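Local coordinates for protein LAIR1 ecotodomain from MGD21 antibody (Homo sapiens, PDB 7JZK) that binds the V2 domain of a Plasmodium RIFIN, as an immunoglobulin-like LAIR1 ectodomain derived from an insert-bearing antibody, at residues A10-V15 and G19-F24. Numbering follows the deposited sequence.
Sequences AEPGTV and GSHVTF
Thr-23 O is gripped twice by the neighbouring strand: Glu-11 N donates a hydrogen bond to it over 2.9 Å, and Ala-10 CA adds a weaker CA-H...O contact at 3.3 Å. The reciprocal bond, Thr-23 N to Glu-11 O, is also 2.9 Å long but more bent, at 146° about its hydrogen; with its partner it makes Glu-11 and Thr-23 a hydrogen-bonded antiparallel pair. Ala-10 and Phe-24 form the adjoining non-hydrogen-bonded pair, and here the side chains turn inward: Ala-10 CB lies 4.2 Å from Val-22 CG2 and comes obliquely to the Phe-24 ring near CD2. Leu-93, from strand 85-97 of the other sheet, packs on both Ala-10 and Phe-24. On the outer face Glu-11 leaves with CG anti to its carbonyl carbon (chi1 -44°) and runs on extended, carrying its carboxylate to a salt bridge with Arg-62. Beyond Glu-11 and Thr-23 the strand pairing ends at a cis peptide before Pro-12, whose CD sits 4.0 Å from His-21 O. There the chain gives up its pairing with strand 22-28 and crosses to strand 85-97, where Thr-14 makes a backbone hydrogen bond with Val-96 and strand 15-16 runs parallel to it, a sheet switch through a cis-proline kink characteristic of the A and A' strands of immunoglobulin beta-sandwiches.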
ATOM      1  N   ALA A  10     -12.848  12.769 -14.274  1.00 52.59           N
ATOM      2  CA  ALA A  10     -11.838  13.720 -13.830  1.00 51.41           C
ATOM      3  C   ALA A  10     -12.322  15.141 -14.053  1.00 55.49           C
ATOM      4  O   ALA A  10     -12.858  15.463 -15.117  1.00 58.45           O
ATOM      5  CB  ALA A  10     -10.512  13.524 -14.574  1.00 51.01           C
ATOM      6  N   GLU A  11     -12.102  15.991 -13.049  1.00 55.57           N
ATOM      7  CA  GLU A  11     -12.506  17.388 -13.082  1.00 54.55           C
ATOM      8  C   GLU A  11     -11.296  18.260 -12.771  1.00 57.15           C
ATOM      9  O   GLU A  11     -10.622  18.043 -11.744  1.00 57.28           O
ATOM     10  CB  GLU A  11     -13.618  17.639 -12.057  1.00 60.14           C
ATOM     11  CG  GLU A  11     -14.694  16.551 -12.046  1.00 63.68           C
ATOM     12  CD  GLU A  11     -15.690  16.721 -10.919  1.00 67.34           C
ATOM     13  OE1 GLU A  11     -16.712  15.995 -10.907  1.00 71.39           O
ATOM     14  OE2 GLU A  11     -15.451  17.576 -10.039  1.00 65.74           O
ATOM     15  N   PRO A  12     -11.016  19.291 -13.575  1.00 62.73           N
ATOM     16  CA  PRO A  12     -11.841  19.766 -14.692  1.00 56.60           C
ATOM     17  C   PRO A  12     -11.697  18.972 -15.986  1.00 57.20           C
ATOM     18  O   PRO A  12     -12.307  19.385 -16.962  1.00 60.22           O
ATOM     19  CB  PRO A  12     -11.335  21.194 -14.909  1.00 55.97           C
ATOM     20  CG  PRO A  12      -9.861  21.124 -14.498  1.00 56.64           C
ATOM     21  CD  PRO A  12      -9.801  20.113 -13.381  1.00 54.91           C
ATOM     22  N   GLY A  13     -10.881  17.926 -16.037  1.00 58.31           N
ATOM     23  CA  GLY A  13     -10.735  17.204 -17.286  1.00 51.39           C
ATOM     24  C   GLY A  13      -9.569  16.236 -17.260  1.00 52.45           C
ATOM     25  O   GLY A  13      -8.916  16.035 -16.238  1.00 50.68           O
ATOM     26  N   THR A  14      -9.363  15.588 -18.406  1.00 50.75           N
ATOM     27  CA  THR A  14      -8.273  14.636 -18.559  1.00 52.20           C
ATOM     28  C   THR A  14      -6.940  15.291 -18.892  1.00 55.94           C
ATOM     29  O   THR A  14      -5.897  14.637 -18.757  1.00 54.10           O
ATOM     30  CB  THR A  14      -8.592  13.618 -19.643  1.00 48.34           C
ATOM     31  OG1 THR A  14      -8.921  14.314 -20.853  1.00 60.41           O
ATOM     32  CG2 THR A  14      -9.742  12.754 -19.193  1.00 46.98           C
ATOM     33  N   VAL A  15      -6.950  16.534 -19.366  1.00 53.01           N
ATOM     34  CA  VAL A  15      -5.733  17.266 -19.694  1.00 54.97           C
ATOM     35  C   VAL A  15      -5.538  18.355 -18.659  1.00 57.41           C
ATOM     36  O   VAL A  15      -6.386  19.246 -18.506  1.00 55.50           O
ATOM     37  CB  VAL A  15      -5.758  17.835 -21.117  1.00 53.08           C
ATOM     38  CG1 VAL A  15      -4.366  18.339 -21.493  1.00 56.28           C
ATOM     39  CG2 VAL A  15      -6.186  16.721 -22.076  1.00 56.02           C
ATOM     40  N   GLY A  19       1.437  21.462 -12.834  1.00 49.34           N
ATOM     41  CA  GLY A  19       1.311  22.264 -11.642  1.00 44.88           C
ATOM     42  C   GLY A  19      -0.111  22.503 -11.197  1.00 52.09           C
ATOM     43  O   GLY A  19      -0.320  22.873 -10.038  1.00 52.73           O
ATOM     44  N   SER A  20      -1.093  22.276 -12.072  1.00 57.12           N
ATOM     45  CA  SER A  20      -2.491  22.521 -11.744  1.00 55.44           C
ATOM     46  C   SER A  20      -3.092  21.310 -11.037  1.00 54.49           C
ATOM     47  O   SER A  20      -2.460  20.259 -10.903  1.00 59.50           O
ATOM     48  CB  SER A  20      -3.285  22.874 -13.003  1.00 58.06           C
ATOM     49  OG  SER A  20      -4.520  23.502 -12.683  1.00 56.84           O
ATOM     50  N   HIS A  21      -4.328  21.476 -10.570  1.00 58.13           N
ATOM     51  CA  HIS A  21      -5.058  20.489  -9.783  1.00 53.90           C
ATOM     52  C   HIS A  21      -5.882  19.583 -10.689  1.00 55.45           C
ATOM     53  O   HIS A  21      -6.138  19.903 -11.852  1.00 56.71           O
ATOM     54  CB  HIS A  21      -5.950  21.195  -8.753  1.00 57.07           C
ATOM     55  CG  HIS A  21      -7.046  22.013  -9.365  1.00 64.94           C
ATOM     56  ND1 HIS A  21      -6.860  23.321  -9.764  1.00 66.46           N
ATOM     57  CD2 HIS A  21      -8.345  21.722  -9.627  1.00 63.08           C
ATOM     58  CE1 HIS A  21      -7.992  23.794 -10.259  1.00 64.29           C
ATOM     59  NE2 HIS A  21      -8.908  22.843 -10.187  1.00 59.63           N
ATOM     60  N   VAL A  22      -6.263  18.420 -10.153  1.00 55.79           N
ATOM     61  CA  VAL A  22      -7.200  17.509 -10.807  1.00 51.60           C
ATOM     62  C   VAL A  22      -7.897  16.700  -9.725  1.00 50.87           C
ATOM     63  O   VAL A  22      -7.339  16.472  -8.655  1.00 52.53           O
ATOM     64  CB  VAL A  22      -6.493  16.586 -11.831  1.00 50.04           C
ATOM     65  CG1 VAL A  22      -5.648  15.541 -11.130  1.00 50.53           C
ATOM     66  CG2 VAL A  22      -7.512  15.889 -12.726  1.00 51.75           C
ATOM     67  N   THR A  23      -9.151  16.316  -9.976  1.00 48.10           N
ATOM     68  CA  THR A  23      -9.888  15.477  -9.036  1.00 50.94           C
ATOM     69  C   THR A  23     -10.544  14.305  -9.759  1.00 55.00           C
ATOM     70  O   THR A  23     -11.316  14.501 -10.705  1.00 50.67           O
ATOM     71  CB  THR A  23     -10.957  16.276  -8.285  1.00 49.01           C
ATOM     72  OG1 THR A  23     -10.399  17.520  -7.841  1.00 52.72           O
ATOM     73  CG2 THR A  23     -11.437  15.481  -7.074  1.00 43.95           C
ATOM     74  N   PHE A  24     -10.261  13.092  -9.287  1.00 53.01           N
ATOM     75  CA  PHE A  24     -10.912  11.890  -9.783  1.00 50.78           C
ATOM     76  C   PHE A  24     -12.130  11.630  -8.920  1.00 47.63           C
ATOM     77  O   PHE A  24     -12.016  11.536  -7.695  1.00 48.13           O
ATOM     78  CB  PHE A  24      -9.961  10.691  -9.726  1.00 48.57           C
ATOM     79  CG  PHE A  24      -8.752  10.846 -10.589  1.00 44.52           C
ATOM     80  CD1 PHE A  24      -7.566  11.297 -10.058  1.00 45.53           C
ATOM     81  CD2 PHE A  24      -8.823  10.593 -11.942  1.00 47.54           C
ATOM     82  CE1 PHE A  24      -6.458  11.473 -10.850  1.00 44.73           C
ATOM     83  CE2 PHE A  24      -7.720  10.751 -12.742  1.00 45.23           C
ATOM     84  CZ  PHE A  24      -6.533  11.202 -12.195  1.00 46.24           C
TER